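Local coordinates for protein lipocalin AI-4 (Rhodnius prolixus, PDB 5H9N) that binds cysteinyl leukotrienes such as leukotriene C4 inside its lipocalin barrel, probably sequestering these host mediators in the saliva of a blood-feeding insect, at residues A[77-82]-A[93-98]; A[108-113]-A[122-127]. The protein carries 1 engineered substitution. One frame throughout, in Å; residues are numbered along the deposited sequence. Where two conformers were deposited one is given.

Interactions 1 and 2 are two antiparallel hairpins of one lipocalin barrel, and they come in series along the chain: strand 78-85 turns into 90-100, then 105-112 turns into 120-127. Their centres lie about 9 Å apart because the second strand of the first hairpin neighbours the first strand of the next. The two middle strands are joined by backbone pairs, among them Tyr-94 N with Cys-111 O at 2.8 Å, a probable hydrogen bond. Four consecutive strands therefore form one continuous wall. Both interactions touch the same leukotriene C4: residues 77-82 and 93-98 line its hydrocarbon chain, while 108-113 and 122-127 also grip its C1 carboxyl group.

Interaction 1: residues A[77-82]-A[93-98]; sequences GFYSFQ and SYMAVV. With LTX ((5~{S},6~{R},7~{E},9~{E},11~{Z},14~{Z})-6-[(2~{R})-2-[[(4~{S})-4-azanyl-5-oxidanyl-5-oxidanylidene-pentanoyl]amino]-3-( 2-hydroxy-2-oxoethylamino)-3-oxidanylidene-propyl]sulfanyl-5-oxidanyl-icosa-7,9,11,14-tetraenoic acid), chain B.
Tyr-79 pairs with Met-95, and Phe-81 with Ser-93, in an antiparallel hairpin of the lipocalin beta-barrel, each pair closed by two backbone hydrogen bonds. The shortest runs from Phe-81 N to Ser-93 O, 2.7 Å. One water continues the ladder at one end, donating to Gly-77 O and accepting from Val-97 N; a second links the hydroxyls of Ser-80 and Tyr-94 beside the sheet.

Apolar contacts divide between two faces. On the outer one, Ala-96 CB sits squarely over the Phe-78 ring, a CH-pi contact 3.6 Å from the ring centroid and 4° off the normal; a methyl is small enough for the ring face to settle directly on it. Beside it, Ser-80 CB approaches Tyr-94 CE2 at 3.6 Å, the short serine fitting against the broad ring.

The face of Phe-81, Ser-93 and Met-95 looks into the ligand pocket. Met-95 holds CG between its backbone N and carbonyl carbon (chi1 58°), and the chain then bends at chi2 and chi3. Met-95 SD makes an oblique Met-aromatic contact with Phe-81 CE2, 3.6 Å. The same sulfur touches the leukotriene tail, for which an unbranched, polarisable side chain is well suited. C16 of that tail lies over one face of the Phe-81 ring, toward its rim, and Ser-93 OG comes within 3.3 Å of ligand atom C14.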
# COMPACT_ATOMS: atom_id res chain seq x y z
N GLY A 77 2.54 -11.84 -5.98
CA GLY A 77 1.87 -10.97 -5.03
C GLY A 77 2.05 -9.49 -5.30
O GLY A 77 1.31 -8.67 -4.74
N PHE A 78 3.00 -9.14 -6.15
CA PHE A 78 3.28 -7.73 -6.40
C PHE A 78 2.49 -7.16 -7.57
O PHE A 78 2.20 -7.83 -8.57
CB PHE A 78 4.77 -7.50 -6.64
CG PHE A 78 5.55 -7.28 -5.37
CD1 PHE A 78 6.03 -8.36 -4.65
CD2 PHE A 78 5.78 -6.00 -4.88
CE1 PHE A 78 6.73 -8.15 -3.46
CE2 PHE A 78 6.46 -5.80 -3.72
CZ PHE A 78 6.95 -6.87 -3.01
N TYR A 79 2.17 -5.87 -7.41
CA TYR A 79 1.48 -5.07 -8.41
C TYR A 79 2.32 -3.85 -8.72
O TYR A 79 2.99 -3.30 -7.84
CB TYR A 79 0.10 -4.65 -7.90
CG TYR A 79 -0.84 -5.81 -7.77
CD1 TYR A 79 -0.82 -6.62 -6.65
CD2 TYR A 79 -1.71 -6.14 -8.80
CE1 TYR A 79 -1.66 -7.71 -6.54
CE2 TYR A 79 -2.56 -7.21 -8.70
CZ TYR A 79 -2.54 -7.99 -7.57
OH TYR A 79 -3.38 -9.07 -7.47
N SER A 80 2.27 -3.42 -9.98
CA SER A 80 2.86 -2.16 -10.42
C SER A 80 1.74 -1.19 -10.73
O SER A 80 0.82 -1.52 -11.48
CB SER A 80 3.73 -2.38 -11.65
OG SER A 80 4.19 -1.15 -12.19
N PHE A 81 1.81 0.00 -10.16
CA PHE A 81 0.83 1.04 -10.43
C PHE A 81 1.47 2.21 -11.13
O PHE A 81 2.47 2.77 -10.66
CB PHE A 81 0.17 1.49 -9.12
CG PHE A 81 -0.85 0.52 -8.62
CD1 PHE A 81 -2.15 0.59 -9.05
CD2 PHE A 81 -0.48 -0.50 -7.75
CE1 PHE A 81 -3.10 -0.33 -8.61
CE2 PHE A 81 -1.44 -1.41 -7.30
CZ PHE A 81 -2.74 -1.33 -7.74
N GLN A 82 0.89 2.57 -12.27
CA GLN A 82 1.30 3.75 -13.01
C GLN A 82 0.35 4.87 -12.63
O GLN A 82 -0.85 4.77 -12.87
CB GLN A 82 1.26 3.48 -14.51
CG GLN A 82 1.92 4.55 -15.34
CD GLN A 82 3.36 4.76 -14.94
OE1 GLN A 82 4.08 3.81 -14.63
NE2 GLN A 82 3.81 6.02 -14.94
N SER A 93 4.71 2.99 -8.84
CA SER A 93 4.81 2.49 -7.48
C SER A 93 4.48 1.00 -7.43
O SER A 93 3.59 0.55 -8.15
CB SER A 93 3.87 3.27 -6.57
OG SER A 93 3.94 2.81 -5.23
N TYR A 94 5.17 0.25 -6.59
CA TYR A 94 4.97 -1.20 -6.47
C TYR A 94 4.43 -1.55 -5.10
O TYR A 94 4.79 -0.91 -4.11
CB TYR A 94 6.29 -1.95 -6.72
CG TYR A 94 6.85 -1.68 -8.09
CD1 TYR A 94 7.55 -0.50 -8.36
CD2 TYR A 94 6.66 -2.58 -9.13
CE1 TYR A 94 8.03 -0.23 -9.63
CE2 TYR A 94 7.15 -2.32 -10.39
CZ TYR A 94 7.83 -1.15 -10.63
OH TYR A 94 8.32 -0.89 -11.89
N MET A 95 3.59 -2.57 -5.03
CA MET A 95 3.03 -2.96 -3.76
C MET A 95 2.69 -4.44 -3.70
O MET A 95 2.46 -5.08 -4.73
CB MET A 95 1.79 -2.13 -3.46
CG MET A 95 0.75 -2.27 -4.55
SD MET A 95 -0.88 -2.42 -3.89
CE MET A 95 -0.43 -3.92 -3.11
N ALA A 96 2.63 -4.97 -2.49
CA ALA A 96 2.13 -6.32 -2.25
C ALA A 96 1.29 -6.29 -0.99
O ALA A 96 1.61 -5.57 -0.04
CB ALA A 96 3.28 -7.30 -2.10
N VAL A 97 0.21 -7.06 -0.97
CA VAL A 97 -0.61 -7.20 0.23
C VAL A 97 -0.01 -8.30 1.10
O VAL A 97 -0.03 -9.47 0.74
CB VAL A 97 -2.07 -7.52 -0.11
CG1 VAL A 97 -2.90 -7.65 1.16
CG2 VAL A 97 -2.65 -6.44 -1.00
N VAL A 98 0.55 -7.92 2.23
CA VAL A 98 1.21 -8.86 3.12
C VAL A 98 0.19 -9.72 3.87
O VAL A 98 0.34 -10.93 3.95
CB VAL A 98 2.13 -8.12 4.11
CG1 VAL A 98 2.80 -9.09 5.05
CG2 VAL A 98 3.17 -7.30 3.34
O2 LTX B . 5.65 4.22 0.15
C1 LTX B . 5.84 5.14 0.97
O1 LTX B . 4.97 5.51 1.80
C2 LTX B . 7.18 5.84 0.98
C3 LTX B . 7.04 7.23 0.37
C4 LTX B . 6.21 7.17 -0.91
C5 LTX B . 6.28 8.49 -1.66
O3 LTX B . 5.55 9.51 -0.97
C6 LTX B . 5.75 8.37 -3.09
C7 LTX B . 4.26 8.02 -3.09
C8 LTX B . 3.80 6.86 -3.57
C9 LTX B . 2.35 6.58 -3.57
C10 LTX B . 1.78 5.56 -4.23
C11 LTX B . 0.33 5.38 -4.19
C12 LTX B . -0.38 4.40 -4.76
C13 LTX B . 0.20 3.27 -5.60
C14 LTX B . 0.78 2.17 -4.73
C15 LTX B . 0.04 1.27 -4.08
C16 LTX B . -1.47 1.26 -4.16
C17 LTX B . -2.06 0.82 -2.82
C18 LTX B . -3.56 0.59 -2.97
C19 LTX B . -4.25 0.45 -1.62
C20 LTX B . -5.73 0.19 -1.80
O32 LTX B . 0.46 12.09 -3.61
C21 LTX B . 1.55 11.56 -3.91
O31 LTX B . 2.12 10.71 -3.20
CA3 LTX B . 2.20 11.98 -5.20
N3 LTX B . 3.43 11.22 -5.41
C22 LTX B . 4.35 11.56 -6.30
O33 LTX B . 4.23 12.55 -7.00
CA2 LTX B . 5.58 10.71 -6.45
CB2 LTX B . 5.58 9.50 -5.53
SG2 LTX B . 6.07 9.92 -3.89
N2 LTX B . 6.78 11.51 -6.29
CD1 LTX B . 7.77 11.47 -7.16
OE1 LTX B . 7.94 10.54 -7.93
CG1 LTX B . 8.69 12.66 -7.12
CB1 LTX B . 9.98 12.41 -7.90
CA1 LTX B . 11.06 13.37 -7.43
N1 LTX B . 11.14 13.35 -5.95
C23 LTX B . 10.76 14.77 -7.88
O11 LTX B . 10.69 15.67 -7.02
O12 LTX B . 10.60 14.98 -9.10
O HOH W 1 -0.79 -8.64 -3.15
O HOH W 2 6.45 -1.53 -13.72

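Interaction 2: residues A[108-113]-A[122-127]; sequences LYRCGL and NFLLFN. With LTX ((5~{S},6~{R},7~{E},9~{E},11~{Z},14~{Z})-6-[(2~{R})-2-[[(4~{S})-4-azanyl-5-oxidanyl-5-oxidanylidene-pentanoyl]amino]-3-( 2-hydroxy-2-oxoethylamino)-3-oxidanylidene-propyl]sulfanyl-5-oxidanyl-icosa-7,9,11,14-tetraenoic acid), chain B.
Arg-110 and Leu-124 meet with the guanidinium laid flat against a methyl: Leu-124 CD1 stands over the centre of the group, 3.4 Å from Arg-110 CZ. Ligand atom C9 lies over the opposite face, toward the rim, so the planar group is sandwiched between leucine and the leukotriene's polyene. Its N-H edge serves the ligand's C1 carboxyl group. The bend at chi3 (66°) brings Arg-110 NE up to the carboxyl group, where it donates to LTX O2 at 2.8 Å, while NH2 donates almost straight to LTX O1 at 2.9 Å. Asn-122 ND2 adds a second donor to LTX O1, also at 2.9 Å. Arginine suits this place because its two parallel donors match both oxygens and its positive charge would favour an ionised carboxylate. Tyr-48 takes up NH1, and Asp-38 N donates to Asn-122 OD1, fixing which way the amide faces.

Strands 105-112 and 120-127 form an antiparallel hairpin of the lipocalin barrel, with the pocket on the Arg-110 face. Leu-108 and Leu-124 make a hydrogen-bonded pair with two nearly straight bonds. At Arg-110 and Asn-122 the grip is less even, since Asn-122 N reaches Arg-110 O with an N-H...O angle of only 133°.

Packing stays close deeper along the pocket, where Leu-108 CD2 touches Phe-126 CE1 at 3.7 Å, the side chains crossing at about a right angle; LTX C19 rests over one face of that ring. On the face turned from the pocket, Tyr-109 and Phe-123, both buried, meet obliquely, planes at 53°, and pack on Leu-13 and Leu-147 respectively. Tyr-109 OH is hydrogen-bonded to Asp-121 OD2. The loose end is 111-113: Cys-111, held by its disulfide to Cys-10, Gly-112 and the exposed Leu-113 meet nothing of 122-127.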
# COMPACT_ATOMS: atom_id res chain seq x y z
N LEU A 108 0.11 -3.65 3.87
CA LEU A 108 0.77 -3.63 2.58
C LEU A 108 2.22 -3.22 2.69
O LEU A 108 2.62 -2.49 3.61
CB LEU A 108 0.07 -2.66 1.61
CG LEU A 108 -1.12 -3.19 0.80
CD1 LEU A 108 -2.25 -3.64 1.71
CD2 LEU A 108 -1.61 -2.13 -0.19
N TYR A 109 3.01 -3.67 1.73
CA TYR A 109 4.36 -3.19 1.51
C TYR A 109 4.35 -2.38 0.23
O TYR A 109 3.74 -2.82 -0.75
CB TYR A 109 5.34 -4.36 1.40
CG TYR A 109 6.74 -3.96 1.03
CD1 TYR A 109 7.57 -3.33 1.96
CD2 TYR A 109 7.25 -4.19 -0.24
CE1 TYR A 109 8.85 -2.95 1.63
CE2 TYR A 109 8.53 -3.82 -0.58
CZ TYR A 109 9.32 -3.19 0.35
OH TYR A 109 10.61 -2.85 -0.02
N ARG A 110 4.95 -1.20 0.25
CA ARG A 110 5.02 -0.36 -0.93
C ARG A 110 6.46 0.06 -1.18
O ARG A 110 7.20 0.32 -0.23
CB ARG A 110 4.12 0.87 -0.78
CG ARG A 110 4.06 1.77 -2.02
CD ARG A 110 2.91 2.77 -1.96
NE ARG A 110 3.09 3.73 -0.89
CZ ARG A 110 2.14 4.56 -0.46
NH1 ARG A 110 0.93 4.52 -1.02
NH2 ARG A 110 2.38 5.39 0.54
N CYS A 111 6.86 0.15 -2.44
CA CYS A 111 8.22 0.50 -2.79
C CYS A 111 8.26 1.13 -4.18
O CYS A 111 7.52 0.70 -5.07
CB CYS A 111 9.12 -0.74 -2.73
SG CYS A 111 10.87 -0.43 -2.90
N GLY A 112 9.11 2.11 -4.39
CA GLY A 112 9.25 2.71 -5.70
C GLY A 112 10.30 3.79 -5.72
O GLY A 112 10.74 4.28 -4.67
N LEU A 113 10.70 4.17 -6.92
CA LEU A 113 11.61 5.29 -7.10
C LEU A 113 10.83 6.59 -6.93
O LEU A 113 9.74 6.75 -7.47
CB LEU A 113 12.27 5.23 -8.48
CG LEU A 113 13.06 3.97 -8.80
CD1 LEU A 113 13.75 4.12 -10.15
CD2 LEU A 113 14.08 3.66 -7.71
N ASN A 122 7.97 1.29 2.40
CA ASN A 122 7.17 1.53 3.58
C ASN A 122 6.30 0.32 3.83
O ASN A 122 6.02 -0.45 2.90
CB ASN A 122 6.30 2.78 3.40
CG ASN A 122 6.09 3.54 4.70
OD1 ASN A 122 6.35 3.04 5.80
ND2 ASN A 122 5.62 4.77 4.57
N PHE A 123 5.87 0.16 5.07
CA PHE A 123 4.75 -0.73 5.38
C PHE A 123 3.57 0.14 5.77
O PHE A 123 3.72 1.10 6.53
CB PHE A 123 5.09 -1.72 6.48
CG PHE A 123 6.02 -2.81 6.04
CD1 PHE A 123 7.40 -2.63 6.11
CD2 PHE A 123 5.53 -4.03 5.56
CE1 PHE A 123 8.27 -3.64 5.71
CE2 PHE A 123 6.39 -5.03 5.16
CZ PHE A 123 7.76 -4.84 5.24
N LEU A 124 2.41 -0.21 5.22
CA LEU A 124 1.19 0.59 5.28
C LEU A 124 0.08 -0.22 5.89
O LEU A 124 -0.12 -1.37 5.50
CB LEU A 124 0.79 1.01 3.87
CG LEU A 124 1.84 1.67 2.98
CD1 LEU A 124 1.28 1.94 1.60
CD2 LEU A 124 2.35 2.95 3.59
N LEU A 125 -0.67 0.37 6.80
CA LEU A 125 -1.87 -0.25 7.33
C LEU A 125 -3.09 0.50 6.82
O LEU A 125 -3.26 1.70 7.10
CB LEU A 125 -1.86 -0.27 8.85
CG LEU A 125 -3.10 -0.93 9.49
CD1 LEU A 125 -3.15 -2.41 9.13
CD2 LEU A 125 -3.09 -0.74 11.00
N PHE A 126 -3.90 -0.24 6.06
CA PHE A 126 -5.17 0.25 5.55
C PHE A 126 -6.31 -0.32 6.38
O PHE A 126 -6.26 -1.46 6.85
CB PHE A 126 -5.35 -0.13 4.08
CG PHE A 126 -4.41 0.58 3.15
CD1 PHE A 126 -3.13 0.09 2.94
CD2 PHE A 126 -4.78 1.76 2.52
CE1 PHE A 126 -2.26 0.74 2.08
CE2 PHE A 126 -3.91 2.41 1.67
CZ PHE A 126 -2.65 1.89 1.45
N ASN A 127 -7.36 0.49 6.52
CA ASN A 127 -8.55 0.13 7.28
C ASN A 127 -9.79 0.49 6.49
O ASN A 127 -9.80 1.51 5.79
CB ASN A 127 -8.55 0.84 8.64
CG ASN A 127 -7.96 0.00 9.75
OD1 ASN A 127 -8.54 -1.02 10.11
ND2 ASN A 127 -6.83 0.43 10.33
O2 LTX B . 5.65 4.22 0.15
C1 LTX B . 5.84 5.14 0.97
O1 LTX B . 4.97 5.51 1.80
C2 LTX B . 7.18 5.84 0.98
C3 LTX B . 7.04 7.23 0.37
C4 LTX B . 6.21 7.17 -0.91
C5 LTX B . 6.28 8.49 -1.66
O3 LTX B . 5.55 9.51 -0.97
C6 LTX B . 5.75 8.37 -3.09
C7 LTX B . 4.26 8.02 -3.09
C8 LTX B . 3.80 6.86 -3.57
C9 LTX B . 2.35 6.58 -3.57
C10 LTX B . 1.78 5.56 -4.23
C11 LTX B . 0.33 5.38 -4.19
C12 LTX B . -0.38 4.40 -4.76
C13 LTX B . 0.20 3.27 -5.60
C14 LTX B . 0.78 2.17 -4.73
C15 LTX B . 0.04 1.27 -4.08
C16 LTX B . -1.47 1.26 -4.16
C17 LTX B . -2.06 0.82 -2.82
C18 LTX B . -3.56 0.59 -2.97
C19 LTX B . -4.25 0.45 -1.62
C20 LTX B . -5.73 0.19 -1.80
O32 LTX B . 0.46 12.09 -3.61
C21 LTX B . 1.55 11.56 -3.91
O31 LTX B . 2.12 10.71 -3.20
CA3 LTX B . 2.20 11.98 -5.20
N3 LTX B . 3.43 11.22 -5.41
C22 LTX B . 4.35 11.56 -6.30
O33 LTX B . 4.23 12.55 -7.00
CA2 LTX B . 5.58 10.71 -6.45
CB2 LTX B . 5.58 9.50 -5.53
SG2 LTX B . 6.07 9.92 -3.89
N2 LTX B . 6.78 11.51 -6.29
CD1 LTX B . 7.77 11.47 -7.16
OE1 LTX B . 7.94 10.54 -7.93
CG1 LTX B . 8.69 12.66 -7.12
CB1 LTX B . 9.98 12.41 -7.90
CA1 LTX B . 11.06 13.37 -7.43
N1 LTX B . 11.14 13.35 -5.95
C23 LTX B . 10.76 14.77 -7.88
O11 LTX B . 10.69 15.67 -7.02
O12 LTX B . 10.60 14.98 -9.10